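Local structure of beta-1,4-mannanase (Cryptopygus antarcticus, 4OOU) at residues 96-100 with 149-153; 52-56 with 104-109; 243-249 with 277-281; 307-313 with 335-341. The protein hydrolyses internal beta-1,4-mannosidic linkages at random in mannans, galactomannans and glucomannans, releasing mainly short manno-oligosaccharides. All blocks are in the same frame, centred on the assembly; numbering follows the deposited sequence.

Overall arrangement
The enzyme is a TIM barrel of the glycosyl hydrolase 5 family, and the contacts sample its rim and core. Contacts 1 and 2 cross along the chain: both draw on the long excursion between strand 79-86 and helix 109-122, and their centres lie 19 Å apart. Contacts 3 and 4 follow in series, with centres 10 Å apart. They touch through adjacent parallel strands 277-281 and 308-313, with Met279 O 2.7 Å from Gly311 N. Contacts 2 and 3 lie on opposite sides of the chain's centre, about 16 Å apart at their nearest atoms. Contacts 1 and 2 thus join surface elements, contact 1 with substrate-binding residues, while 3 and 4 build the barrel wall beside the probable acid/base and nucleophile.

Contact 1. Residues 96-100 with 149-153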
loop_
_atom_site.group_PDB
_atom_site.type_symbol
_atom_site.label_atom_id
_atom_site.label_comp_id
_atom_site.label_asym_id
_atom_site.label_seq_id
_atom_site.Cartn_x
_atom_site.Cartn_y
_atom_site.Cartn_z
ATOM N N SER A 96 14.063 19.931 16.272
ATOM C CA SER A 96 15.448 20.099 15.815
ATOM C C SER A 96 16.365 18.902 16.092
ATOM O O SER A 96 17.331 18.703 15.351
ATOM C CB SER A 96 16.058 21.360 16.436
ATOM O OG SER A 96 15.656 21.481 17.792
ATOM N N HIS A 97 16.074 18.116 17.136
ATOM C CA HIS A 97 16.872 16.911 17.458
ATOM C C HIS A 97 16.453 15.668 16.634
ATOM O O HIS A 97 17.055 14.599 16.777
ATOM C CB HIS A 97 16.800 16.539 18.946
ATOM C CG HIS A 97 16.859 17.704 19.889
ATOM N ND1 HIS A 97 17.934 18.567 19.951
ATOM C CD2 HIS A 97 15.979 18.128 20.832
ATOM C CE1 HIS A 97 17.707 19.483 20.877
ATOM N NE2 HIS A 97 16.524 19.245 21.421
ATOM N N GLY A 98 15.420 15.797 15.801
ATOM C CA GLY A 98 14.943 14.683 14.982
ATOM C C GLY A 98 13.989 13.722 15.684
ATOM O O GLY A 98 13.990 12.526 15.405
ATOM N N PHE A 99 13.171 14.260 16.584
ATOM C CA PHE A 99 12.164 13.503 17.297
ATOM C C PHE A 99 10.832 14.043 16.825
ATOM O O PHE A 99 10.706 15.237 16.543
ATOM C CB PHE A 99 12.309 13.673 18.819
ATOM C CG PHE A 99 13.429 12.865 19.423
ATOM C CD1 PHE A 99 14.754 13.258 19.267
ATOM C CD2 PHE A 99 13.165 11.694 20.123
ATOM C CE1 PHE A 99 15.792 12.494 19.794
ATOM C CE2 PHE A 99 14.195 10.925 20.658
ATOM C CZ PHE A 99 15.510 11.330 20.502
ATOM N N VAL A 100 9.839 13.167 16.712
ATOM C CA VAL A 100 8.520 13.593 16.221
ATOM C C VAL A 100 7.779 14.280 17.349
ATOM O O VAL A 100 7.643 13.719 18.431
ATOM C CB VAL A 100 7.698 12.411 15.625
ATOM C CG1 VAL A 100 6.205 12.710 15.597
ATOM C CG2 VAL A 100 8.179 12.107 14.209
ATOM N N GLU A 149 15.891 3.669 17.770
ATOM C CA GLU A 149 14.745 3.121 18.476
ATOM C C GLU A 149 13.927 4.178 19.217
ATOM O O GLU A 149 12.710 4.060 19.276
ATOM C CB GLU A 149 15.176 2.034 19.465
ATOM C CG GLU A 149 15.917 0.856 18.843
ATOM C CD GLU A 149 15.948 -0.385 19.723
ATOM O OE1 GLU A 149 15.469 -0.351 20.895
ATOM O OE2 GLU A 149 16.459 -1.417 19.219
ATOM N N SER A 150 14.565 5.202 19.788
ATOM C CA SER A 150 13.812 6.239 20.557
ATOM C C SER A 150 13.052 7.187 19.637
ATOM O O SER A 150 11.922 7.600 19.947
ATOM C CB SER A 150 14.719 7.043 21.516
ATOM O OG SER A 150 15.767 7.718 20.830
ATOM N N LYS A 151 13.677 7.520 18.507
ATOM C CA LYS A 151 13.087 8.444 17.560
ATOM C C LYS A 151 11.900 7.802 16.859
ATOM O O LYS A 151 10.932 8.481 16.514
ATOM C CB LYS A 151 14.140 8.915 16.546
ATOM C CG LYS A 151 15.233 9.843 17.103
ATOM C CD LYS A 151 16.285 10.204 16.050
ATOM C CE LYS A 151 17.345 11.178 16.584
ATOM N NZ LYS A 151 18.419 11.521 15.607
ATOM N N LEU A 152 11.960 6.489 16.655
ATOM C CA LEU A 152 10.828 5.747 16.062
ATOM C C LEU A 152 9.628 5.739 16.970
ATOM O O LEU A 152 8.484 5.954 16.513
ATOM C CB LEU A 152 11.212 4.298 15.753
ATOM C CG LEU A 152 10.211 3.419 14.970
ATOM C CD1 LEU A 152 9.487 4.145 13.848
ATOM C CD2 LEU A 152 10.951 2.232 14.388
ATOM N N ASN A 153 9.891 5.495 18.255
ATOM C CA ASN A 153 8.843 5.575 19.243
ATOM C C ASN A 153 8.236 6.977 19.339
ATOM O O ASN A 153 7.065 7.110 19.709
ATOM C CB ASN A 153 9.316 5.110 20.629
ATOM C CG ASN A 153 9.443 3.594 20.727
ATOM O OD1 ASN A 153 8.475 2.848 20.510
ATOM N ND2 ASN A 153 10.645 3.131 21.067
#
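Phe99 CG stands anti to its own carbonyl carbon (chi1 -77°), and Lys151 CG takes the same kind of position (chi1 -70°) before the lysine chain runs out fully extended; the two side chains cross at about a right angle. Lys151 CG sits over the middle of one ring face, 3.7 Å from the centroid of the Phe99 ring, a well-centred CH-pi contact. Farther along the same chain, Lys151 CD passes 3.3 Å from Gly98 O, and Lys151 CE comes within 3.4 Å of His97 O, so the outer methylenes of the lysine pass two loop carbonyls. Ser150 OG approaches the ring obliquely, 3.6 Å from Phe99 CE2, while its hydrogen bond goes to Asp148. Gly98 has a phi of 83°, where a side chain would jam against the carbonyl O of His97 and crowd Lys151 NZ; Asp95 accepts the N-H of Phe99. With an alanine at Phe99 the ring is gone, and Lys151 CG would probably lose its CH-pi partner, leaving a gap beside it and the chain less restrained. Ser150 and Lys151 both belong to the substrate-binding segment at the start of helix 149-167. The contact thus joins a beta-hairpin loop, between strands 93-94 and 100-102, to a substrate-binding helix start on the rim of the TIM barrel.

Contact 2. Residues 52-56 with 104-109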
loop_
_atom_site.group_PDB
_atom_site.type_symbol
_atom_site.label_atom_id
_atom_site.label_comp_id
_atom_site.label_asym_id
_atom_site.label_seq_id
_atom_site.Cartn_x
_atom_site.Cartn_y
_atom_site.Cartn_z
ATOM N N ASP A 52 -0.626 16.780 0.738
ATOM C CA ASP A 52 -2.053 16.675 0.520
ATOM C C ASP A 52 -2.795 16.881 1.807
ATOM O O ASP A 52 -3.845 17.503 1.818
ATOM C CB ASP A 52 -2.434 15.298 0.004
ATOM C CG ASP A 52 -2.225 15.142 -1.486
ATOM O OD1 ASP A 52 -2.303 16.142 -2.225
ATOM O OD2 ASP A 52 -1.994 13.982 -1.902
ATOM N N PHE A 53 -2.259 16.299 2.874
ATOM C CA PHE A 53 -2.781 16.438 4.210
ATOM C C PHE A 53 -1.762 17.075 5.183
ATOM O O PHE A 53 -0.534 16.851 5.063
ATOM C CB PHE A 53 -3.098 15.062 4.730
ATOM C CG PHE A 53 -3.816 14.191 3.753
ATOM C CD1 PHE A 53 -5.205 14.182 3.706
ATOM C CD2 PHE A 53 -3.099 13.350 2.905
ATOM C CE1 PHE A 53 -5.859 13.363 2.816
ATOM C CE2 PHE A 53 -3.746 12.521 2.009
ATOM C CZ PHE A 53 -5.133 12.523 1.967
ATOM N N GLY A 54 -2.282 17.823 6.164
ATOM C CA GLY A 54 -1.458 18.540 7.144
ATOM C C GLY A 54 -1.251 19.992 6.751
ATOM O O GLY A 54 -1.405 20.338 5.554
ATOM N N ASN A 55 -0.903 20.835 7.741
ATOM C CA ASN A 55 -0.542 22.259 7.519
ATOM C C ASN A 55 -1.555 22.960 6.627
ATOM O O ASN A 55 -1.216 23.656 5.669
ATOM C CB ASN A 55 0.875 22.399 6.945
ATOM C CG ASN A 55 1.962 21.991 7.943
ATOM O OD1 ASN A 55 1.710 21.853 9.144
ATOM N ND2 ASN A 55 3.190 21.820 7.448
ATOM N N GLY A 56 -2.821 22.717 6.948
ATOM C CA GLY A 56 -3.941 23.261 6.228
ATOM C C GLY A 56 -3.894 23.115 4.735
ATOM O O GLY A 56 -4.499 23.925 4.042
ATOM N N ASP A 104 1.460 17.182 12.424
ATOM C CA ASP A 104 1.948 18.215 11.528
ATOM C C ASP A 104 1.883 19.501 12.347
ATOM O O ASP A 104 1.151 19.539 13.341
ATOM C CB ASP A 104 1.092 18.273 10.279
ATOM C CG ASP A 104 -0.325 18.721 10.542
ATOM O OD1 ASP A 104 -1.082 17.958 11.163
ATOM O OD2 ASP A 104 -0.707 19.823 10.092
ATOM N N SER A 105 2.660 20.525 12.006
ATOM C CA SER A 105 2.819 21.655 12.929
ATOM C C SER A 105 1.482 22.350 13.205
ATOM O O SER A 105 1.196 22.687 14.368
ATOM C CB SER A 105 3.867 22.651 12.440
ATOM O OG SER A 105 3.718 22.845 11.052
ATOM N N LYS A 106 0.662 22.526 12.159
ATOM C CA LYS A 106 -0.733 23.023 12.322
ATOM C C LYS A 106 -1.716 22.002 12.955
ATOM O O LYS A 106 -2.858 22.362 13.164
ATOM C CB LYS A 106 -1.332 23.507 10.981
ATOM C CG LYS A 106 -1.104 24.969 10.601
ATOM C CD LYS A 106 0.280 25.189 9.966
ATOM C CE LYS A 106 0.617 26.654 9.666
ATOM N NZ LYS A 106 0.070 27.109 8.358
ATOM N N LYS A 107 -1.295 20.755 13.214
ATOM C CA LYS A 107 -2.170 19.717 13.788
ATOM C C LYS A 107 -3.517 19.587 13.060
ATOM O O LYS A 107 -4.596 19.524 13.658
ATOM C CB LYS A 107 -2.414 19.953 15.289
ATOM C CG LYS A 107 -1.243 19.635 16.195
ATOM C CD LYS A 107 -1.621 19.860 17.659
ATOM C CE LYS A 107 -0.417 20.320 18.474
ATOM N NZ LYS A 107 -0.154 19.497 19.693
ATOM N N THR A 108 -3.407 19.484 11.754
ATOM C CA THR A 108 -4.530 19.393 10.831
ATOM C C THR A 108 -4.712 17.979 10.233
ATOM O O THR A 108 -5.796 17.651 9.728
ATOM C CB THR A 108 -4.243 20.423 9.717
ATOM O OG1 THR A 108 -4.836 21.672 10.075
ATOM C CG2 THR A 108 -4.709 19.993 8.353
ATOM N N LEU A 109 -3.670 17.150 10.290
ATOM C CA LEU A 109 -3.639 15.880 9.530
ATOM C C LEU A 109 -4.815 14.955 9.799
ATOM O O LEU A 109 -5.443 14.476 8.857
ATOM C CB LEU A 109 -2.367 15.080 9.822
ATOM C CG LEU A 109 -2.211 13.828 8.959
ATOM C CD1 LEU A 109 -1.196 14.039 7.860
ATOM C CD2 LEU A 109 -1.781 12.648 9.794
HETATM O O HOH W 1 4.204 20.139 9.394
#
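Asn55 OD1 is gripped by two donors from the turn opposite. The backbone N of Lys106 reaches it at 3.3 Å, almost head-on to the carbonyl, and Ser105 OG donates to it at 2.9 Å from above the carbonyl plane. The amide nitrogen of the same side chain is used as well: a water accepts from Asn55 ND2 at 2.8 Å and also from the N-H of Ser105, so both ends of the amide are tied to one turn and its rotation is fixed. Asp104 answers in the other direction. Its OD2 receives the backbone N of Asn55 at 2.6 Å, in a nearly straight bond (173°) that arrives from above the carboxylate plane, and Thr108 N adds a second donor to that oxygen. Asp104 OD1 takes the N-H groups of Thr108 and Leu109, the latter at 2.8 Å. Three backbone N-H groups make four bonds to the carboxylate, that of Thr108 serving both oxygens, which would be expected to stabilise its charge. Gly54 slips close beside it, where a side chain would press on Asp104 CB, while Leu109 CD1 packs 3.8 Å from Phe53 CB. Asp112 of helix 109-122 also accepts the N-H of Gly54. What results is a type I beta turn, Asp104 to Lys107, stitched by side-chain-to-backbone bonds to the preceding beta-alpha loop, a join between two successive loops of a TIM barrel.

Contact 3. Residues 243-249 with 277-281; sequences WSELTQT and YQMHT
In this TIM barrel the loop that follows strand 238-241 folds back onto strand 277-281, next to the substrate cleft to which Trp243 contributes. The single hydrogen bond across the two segments runs from the backbone N of Gln278 to Gln248 OE1. It is short and straight, 2.7 Å at 170°, with the donor in the carbonyl plane and on a lone pair. The same oxygen lies at the edge of the Tyr277 ring, 3.1 Å from Tyr277 CB. The other end of the amide, Gln248 NE2, donates to Val240 O in the preceding strand and Ser242 OG just after it, so the group cannot readily turn over. Beside it Met279, extended beyond CG, packs against the loop: its SD lies 3.7 Å from Glu245 CA, and its methyl CE is 3.3 Å from Gln248 O. Nearer the cleft the two backbones converge with no bond between their carbonyls: Trp243 O and His280 O, both acceptors, stand 3.1 Å apart, and a CA-H...O contact from Ser244 CA to His280 O (3.5 Å) may offset some of the repulsion. On the cleft side of the strand, His280 NE2 donates to Gln278 OE1 at 2.8 Å, the acceptor lying in the imidazole plane. Glu177 takes the amide nitrogen of Gln278, and His280 ND1 bonds to Glu181, probably the catalytic acid/base. Chemically, Gln248 holds the backbone of Gln278, whose side-chain amide in turn holds the imidazole, and this probably helps to position the acid/base.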
loop_
_atom_site.group_PDB
_atom_site.type_symbol
_atom_site.label_atom_id
_atom_site.label_comp_id
_atom_site.label_asym_id
_atom_site.label_seq_id
_atom_site.Cartn_x
_atom_site.Cartn_y
_atom_site.Cartn_z
ATOM N N TRP A 243 8.347 -3.378 -4.848
ATOM C CA TRP A 243 8.507 -2.879 -6.218
ATOM C C TRP A 243 8.295 -3.935 -7.283
ATOM O O TRP A 243 7.995 -3.587 -8.399
ATOM C CB TRP A 243 9.847 -2.153 -6.379
ATOM C CG TRP A 243 10.880 -2.673 -7.289
ATOM C CD1 TRP A 243 11.252 -2.134 -8.509
ATOM C CD2 TRP A 243 11.816 -3.717 -7.015
ATOM N NE1 TRP A 243 12.344 -2.819 -9.015
ATOM C CE2 TRP A 243 12.711 -3.786 -8.119
ATOM C CE3 TRP A 243 11.988 -4.604 -5.953
ATOM C CZ2 TRP A 243 13.738 -4.712 -8.190
ATOM C CZ3 TRP A 243 13.014 -5.542 -6.032
ATOM C CH2 TRP A 243 13.876 -5.585 -7.153
ATOM N N SER A 244 8.384 -5.213 -6.900
ATOM C CA SER A 244 8.416 -6.348 -7.831
ATOM C C SER A 244 8.000 -7.601 -7.111
ATOM O O SER A 244 8.088 -7.669 -5.893
ATOM C CB SER A 244 9.857 -6.583 -8.249
ATOM O OG SER A 244 9.917 -7.488 -9.305
ATOM N N GLU A 245 7.607 -8.612 -7.876
ATOM C CA GLU A 245 7.384 -9.979 -7.363
ATOM C C GLU A 245 8.562 -10.570 -6.551
ATOM O O GLU A 245 8.325 -11.326 -5.589
ATOM C CB GLU A 245 7.042 -10.901 -8.543
ATOM C CG GLU A 245 8.195 -11.181 -9.521
ATOM C CD GLU A 245 8.378 -10.170 -10.642
ATOM O OE1 GLU A 245 7.615 -9.181 -10.781
ATOM O OE2 GLU A 245 9.341 -10.381 -11.415
ATOM N N LEU A 246 9.799 -10.179 -6.936
ATOM C CA LEU A 246 11.094 -10.744 -6.458
ATOM C C LEU A 246 11.310 -10.904 -4.962
ATOM O O LEU A 246 12.220 -11.639 -4.504
ATOM C CB LEU A 246 12.247 -9.865 -6.951
ATOM C CG LEU A 246 12.890 -10.059 -8.338
ATOM C CD1 LEU A 246 12.205 -11.046 -9.267
ATOM C CD2 LEU A 246 13.017 -8.717 -9.039
ATOM N N THR A 247 10.484 -10.210 -4.201
ATOM C CA THR A 247 10.735 -10.044 -2.805
ATOM C C THR A 247 9.511 -10.407 -1.974
ATOM O O THR A 247 9.502 -10.240 -0.752
ATOM C CB THR A 247 11.242 -8.616 -2.606
ATOM O OG1 THR A 247 11.919 -8.516 -1.369
ATOM C CG2 THR A 247 10.153 -7.656 -2.628
ATOM N N GLN A 248 8.477 -10.947 -2.614
ATOM C CA GLN A 248 7.284 -11.358 -1.868
ATOM C C GLN A 248 6.760 -12.739 -2.276
ATOM O O GLN A 248 5.586 -13.079 -2.065
ATOM C CB GLN A 248 6.191 -10.266 -1.901
ATOM C CG GLN A 248 6.378 -9.209 -0.806
ATOM C CD GLN A 248 5.211 -8.257 -0.680
ATOM O OE1 GLN A 248 4.059 -8.646 -0.852
ATOM N NE2 GLN A 248 5.500 -6.998 -0.369
ATOM N N THR A 249 7.663 -13.559 -2.799
ATOM C CA THR A 249 7.377 -14.973 -2.990
ATOM C C THR A 249 8.606 -15.809 -2.651
ATOM O O THR A 249 9.749 -15.398 -2.926
ATOM C CB THR A 249 6.964 -15.230 -4.437
ATOM O OG1 THR A 249 6.477 -16.580 -4.573
ATOM C CG2 THR A 249 8.150 -14.943 -5.382
ATOM N N TYR A 277 -0.093 -9.372 1.269
ATOM C CA TYR A 277 1.053 -9.075 0.432
ATOM C C TYR A 277 0.633 -8.154 -0.707
ATOM O O TYR A 277 -0.562 -7.929 -0.972
ATOM C CB TYR A 277 1.594 -10.366 -0.141
ATOM C CG TYR A 277 2.061 -11.374 0.904
ATOM C CD1 TYR A 277 3.251 -11.201 1.610
ATOM C CD2 TYR A 277 1.347 -12.539 1.130
ATOM C CE1 TYR A 277 3.674 -12.139 2.545
ATOM C CE2 TYR A 277 1.779 -13.484 2.047
ATOM C CZ TYR A 277 2.929 -13.276 2.759
ATOM O OH TYR A 277 3.310 -14.247 3.663
ATOM N N GLN A 278 1.627 -7.619 -1.390
ATOM C CA GLN A 278 1.380 -6.634 -2.418
ATOM C C GLN A 278 2.595 -6.519 -3.292
ATOM O O GLN A 278 3.676 -6.130 -2.833
ATOM C CB GLN A 278 1.086 -5.280 -1.794
ATOM C CG GLN A 278 0.465 -4.230 -2.724
ATOM C CD GLN A 278 0.627 -2.807 -2.215
ATOM O OE1 GLN A 278 0.981 -1.897 -2.993
ATOM N NE2 GLN A 278 0.395 -2.600 -0.909
ATOM N N MET A 279 2.424 -6.871 -4.557
ATOM C CA MET A 279 3.477 -6.653 -5.531
ATOM C C MET A 279 3.070 -5.525 -6.465
ATOM O O MET A 279 1.885 -5.251 -6.653
ATOM C CB MET A 279 3.728 -7.937 -6.295
ATOM C CG MET A 279 4.166 -9.110 -5.425
ATOM S SD MET A 279 3.910 -10.710 -6.221
ATOM C CE MET A 279 4.538 -11.802 -4.947
ATOM N N HIS A 280 4.057 -4.820 -6.978
ATOM C CA HIS A 280 3.847 -3.840 -8.044
ATOM C C HIS A 280 4.462 -4.394 -9.297
ATOM O O HIS A 280 5.391 -5.117 -9.184
ATOM C CB HIS A 280 4.581 -2.549 -7.734
ATOM C CG HIS A 280 4.128 -1.885 -6.485
ATOM N ND1 HIS A 280 4.839 -0.870 -5.893
ATOM C CD2 HIS A 280 3.046 -2.094 -5.710
ATOM C CE1 HIS A 280 4.197 -0.460 -4.818
ATOM N NE2 HIS A 280 3.109 -1.195 -4.680
ATOM N N THR A 281 3.999 -4.032 -10.494
ATOM C CA THR A 281 4.566 -4.653 -11.684
ATOM C C THR A 281 4.526 -3.779 -12.940
ATOM O O THR A 281 3.493 -3.202 -13.298
ATOM C CB THR A 281 3.942 -6.053 -11.925
ATOM O OG1 THR A 281 4.766 -6.812 -12.827
ATOM C CG2 THR A 281 2.532 -5.930 -12.438
#

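Contact 4. Residues 307-313 with 335-341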
loop_
_atom_site.group_PDB
_atom_site.type_symbol
_atom_site.label_atom_id
_atom_site.label_comp_id
_atom_site.label_asym_id
_atom_site.label_seq_id
_atom_site.Cartn_x
_atom_site.Cartn_y
_atom_site.Cartn_z
ATOM N N PRO A 307 -4.018 -12.676 1.452
ATOM C CA PRO A 307 -4.392 -12.090 0.169
ATOM C C PRO A 307 -3.177 -11.456 -0.494
ATOM O O PRO A 307 -2.230 -11.106 0.203
ATOM C CB PRO A 307 -5.403 -11.013 0.543
ATOM C CG PRO A 307 -5.809 -11.282 1.951
ATOM C CD PRO A 307 -4.631 -11.958 2.571
ATOM N N LEU A 308 -3.191 -11.374 -1.826
ATOM C CA LEU A 308 -2.142 -10.727 -2.629
ATOM C C LEU A 308 -2.770 -9.700 -3.599
ATOM O O LEU A 308 -3.723 -9.997 -4.336
ATOM C CB LEU A 308 -1.370 -11.765 -3.430
ATOM C CG LEU A 308 -0.345 -11.218 -4.402
ATOM C CD1 LEU A 308 0.712 -10.435 -3.672
ATOM C CD2 LEU A 308 0.303 -12.382 -5.126
ATOM N N LEU A 309 -2.236 -8.489 -3.556
ATOM C CA LEU A 309 -2.816 -7.351 -4.210
ATOM C C LEU A 309 -1.788 -7.007 -5.235
ATOM O O LEU A 309 -0.597 -6.973 -4.912
ATOM C CB LEU A 309 -2.916 -6.194 -3.205
ATOM C CG LEU A 309 -3.779 -4.914 -3.306
ATOM C CD1 LEU A 309 -3.056 -3.657 -2.832
ATOM C CD2 LEU A 309 -4.373 -4.667 -4.683
ATOM N N ILE A 310 -2.221 -6.744 -6.456
ATOM C CA ILE A 310 -1.354 -6.053 -7.401
ATOM C C ILE A 310 -1.507 -4.561 -7.164
ATOM O O ILE A 310 -2.473 -3.942 -7.632
ATOM C CB ILE A 310 -1.652 -6.401 -8.872
ATOM C CG1 ILE A 310 -1.661 -7.933 -9.027
ATOM C CG2 ILE A 310 -0.616 -5.711 -9.772
ATOM C CD1 ILE A 310 -2.021 -8.461 -10.398
ATOM N N GLY A 311 -0.524 -3.987 -6.474
ATOM C CA GLY A 311 -0.678 -2.688 -5.807
ATOM C C GLY A 311 -0.518 -1.525 -6.742
ATOM O O GLY A 311 -1.153 -0.470 -6.562
ATOM N N GLU A 312 0.336 -1.719 -7.739
ATOM C CA GLU A 312 0.448 -0.797 -8.862
ATOM C C GLU A 312 0.706 -1.540 -10.161
ATOM O O GLU A 312 1.357 -2.586 -10.185
ATOM C CB GLU A 312 1.618 0.142 -8.687
ATOM C CG GLU A 312 1.753 0.897 -7.374
ATOM C CD GLU A 312 3.077 1.639 -7.319
ATOM O OE1 GLU A 312 3.820 1.631 -8.343
ATOM O OE2 GLU A 312 3.394 2.208 -6.253
ATOM N N PHE A 313 0.193 -0.987 -11.252
ATOM C CA PHE A 313 0.554 -1.429 -12.585
ATOM C C PHE A 313 0.096 -0.382 -13.607
ATOM O O PHE A 313 -0.694 0.481 -13.277
ATOM C CB PHE A 313 -0.072 -2.799 -12.867
ATOM C CG PHE A 313 -1.540 -2.749 -13.185
ATOM C CD1 PHE A 313 -2.484 -2.783 -12.173
ATOM C CD2 PHE A 313 -1.973 -2.680 -14.506
ATOM C CE1 PHE A 313 -3.830 -2.744 -12.462
ATOM C CE2 PHE A 313 -3.316 -2.651 -14.805
ATOM C CZ PHE A 313 -4.243 -2.674 -13.776
ATOM N N TYR A 335 -5.870 -13.218 -8.165
ATOM C CA TYR A 335 -5.404 -12.095 -7.368
ATOM C C TYR A 335 -6.543 -11.448 -6.595
ATOM O O TYR A 335 -7.707 -11.521 -7.004
ATOM C CB TYR A 335 -4.641 -11.083 -8.196
ATOM C CG TYR A 335 -3.431 -11.672 -8.854
ATOM C CD1 TYR A 335 -2.202 -11.670 -8.211
ATOM C CD2 TYR A 335 -3.519 -12.246 -10.116
ATOM C CE1 TYR A 335 -1.089 -12.233 -8.806
ATOM C CE2 TYR A 335 -2.409 -12.784 -10.730
ATOM C CZ TYR A 335 -1.199 -12.774 -10.076
ATOM O OH TYR A 335 -0.108 -13.309 -10.696
ATOM N N ASN A 336 -6.193 -10.790 -5.496
ATOM C CA ASN A 336 -7.201 -10.193 -4.643
ATOM C C ASN A 336 -7.427 -8.729 -4.854
ATOM O O ASN A 336 -8.321 -8.161 -4.240
ATOM C CB ASN A 336 -6.852 -10.479 -3.217
ATOM C CG ASN A 336 -6.816 -11.942 -2.973
ATOM O OD1 ASN A 336 -7.848 -12.566 -2.777
ATOM N ND2 ASN A 336 -5.639 -12.512 -3.050
ATOM N N GLY A 337 -6.627 -8.110 -5.711
ATOM C CA GLY A 337 -7.015 -6.830 -6.282
ATOM C C GLY A 337 -6.054 -6.364 -7.370
ATOM O O GLY A 337 -5.031 -7.019 -7.611
ATOM N N ALA A 338 -6.368 -5.225 -8.004
ATOM C CA ALA A 338 -5.478 -4.611 -9.011
ATOM C C ALA A 338 -5.697 -3.113 -9.126
ATOM O O ALA A 338 -6.841 -2.651 -9.313
ATOM C CB ALA A 338 -5.676 -5.253 -10.369
ATOM N N LEU A 339 -4.589 -2.366 -9.056
ATOM C CA LEU A 339 -4.615 -0.904 -8.883
ATOM C C LEU A 339 -3.677 -0.250 -9.860
ATOM O O LEU A 339 -2.485 -0.552 -9.862
ATOM C CB LEU A 339 -4.156 -0.541 -7.456
ATOM C CG LEU A 339 -5.146 -0.279 -6.319
ATOM C CD1 LEU A 339 -6.345 -1.184 -6.371
ATOM C CD2 LEU A 339 -4.444 -0.447 -4.996
ATOM N N THR A 340 -4.199 0.661 -10.665
ATOM C CA THR A 340 -3.413 1.290 -11.723
ATOM C C THR A 340 -2.563 2.387 -11.139
ATOM O O THR A 340 -2.815 2.842 -10.025
ATOM C CB THR A 340 -4.309 1.880 -12.850
ATOM O OG1 THR A 340 -5.359 2.696 -12.280
ATOM C CG2 THR A 340 -4.941 0.758 -13.673
ATOM N N TRP A 341 -1.554 2.785 -11.895
ATOM C CA TRP A 341 -0.716 3.901 -11.538
ATOM C C TRP A 341 -0.728 4.927 -12.702
ATOM O O TRP A 341 -0.449 4.534 -13.814
ATOM C CB TRP A 341 0.725 3.423 -11.281
ATOM C CG TRP A 341 1.593 4.556 -10.839
ATOM C CD1 TRP A 341 2.254 5.421 -11.640
ATOM C CD2 TRP A 341 1.828 4.996 -9.491
ATOM N NE1 TRP A 341 2.885 6.382 -10.887
ATOM C CE2 TRP A 341 2.646 6.135 -9.563
ATOM C CE3 TRP A 341 1.440 4.525 -8.235
ATOM C CZ2 TRP A 341 3.093 6.806 -8.428
ATOM C CZ3 TRP A 341 1.869 5.196 -7.111
ATOM C CH2 TRP A 341 2.694 6.325 -7.212
#
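Glu312 and the substrate-binding Trp341 lie side by side, pointing the same way into the cleft, with Glu312 CD 3.4 Å from Trp341 CE3, Glu312 OE1 above one indole face toward its rim, and the carboxylate and indole planes 31° apart. Tyr282 bonds to Glu312 OE1, and Arg81 forms a salt bridge with Glu312 OE2. A glutamine in place of Glu312, probably the nucleophile, has no charge to offer, and would probably leave Arg81 without its salt-bridge mate. Parallel backbone bonds underlie this pair. Trp341 N reaches Phe313 O at 2.8 Å; farther back, Leu339 N bonds to Ile310 O at 3.0 Å, and Ile310 N to Gly337 O at 3.1 Å. At Gly337 a side chain would collide with Leu309 CD2. Away from the cleft, Ile310 CD1 rests over one face of Tyr335, 3.9 Å from the ring centroid, while Leu308 CD2 meets that ring at its edge. Phe313, its CG wedged between its backbone N and carbonyl carbon (chi1 77°), swings back across the neighbouring strand, so that Phe313 CZ touches Thr340 CG2 at 3.5 Å and Phe313 CE1 meets Ala338 CB at 3.8 Å. Helix 323-332 links the strands in a beta-alpha-beta crossover and packs Ala330 on Ile310 and Ala338, and Leu326 on Phe313; strand 277-281 flanks strand 308-313, and strand 35-43 pairs with 337-340.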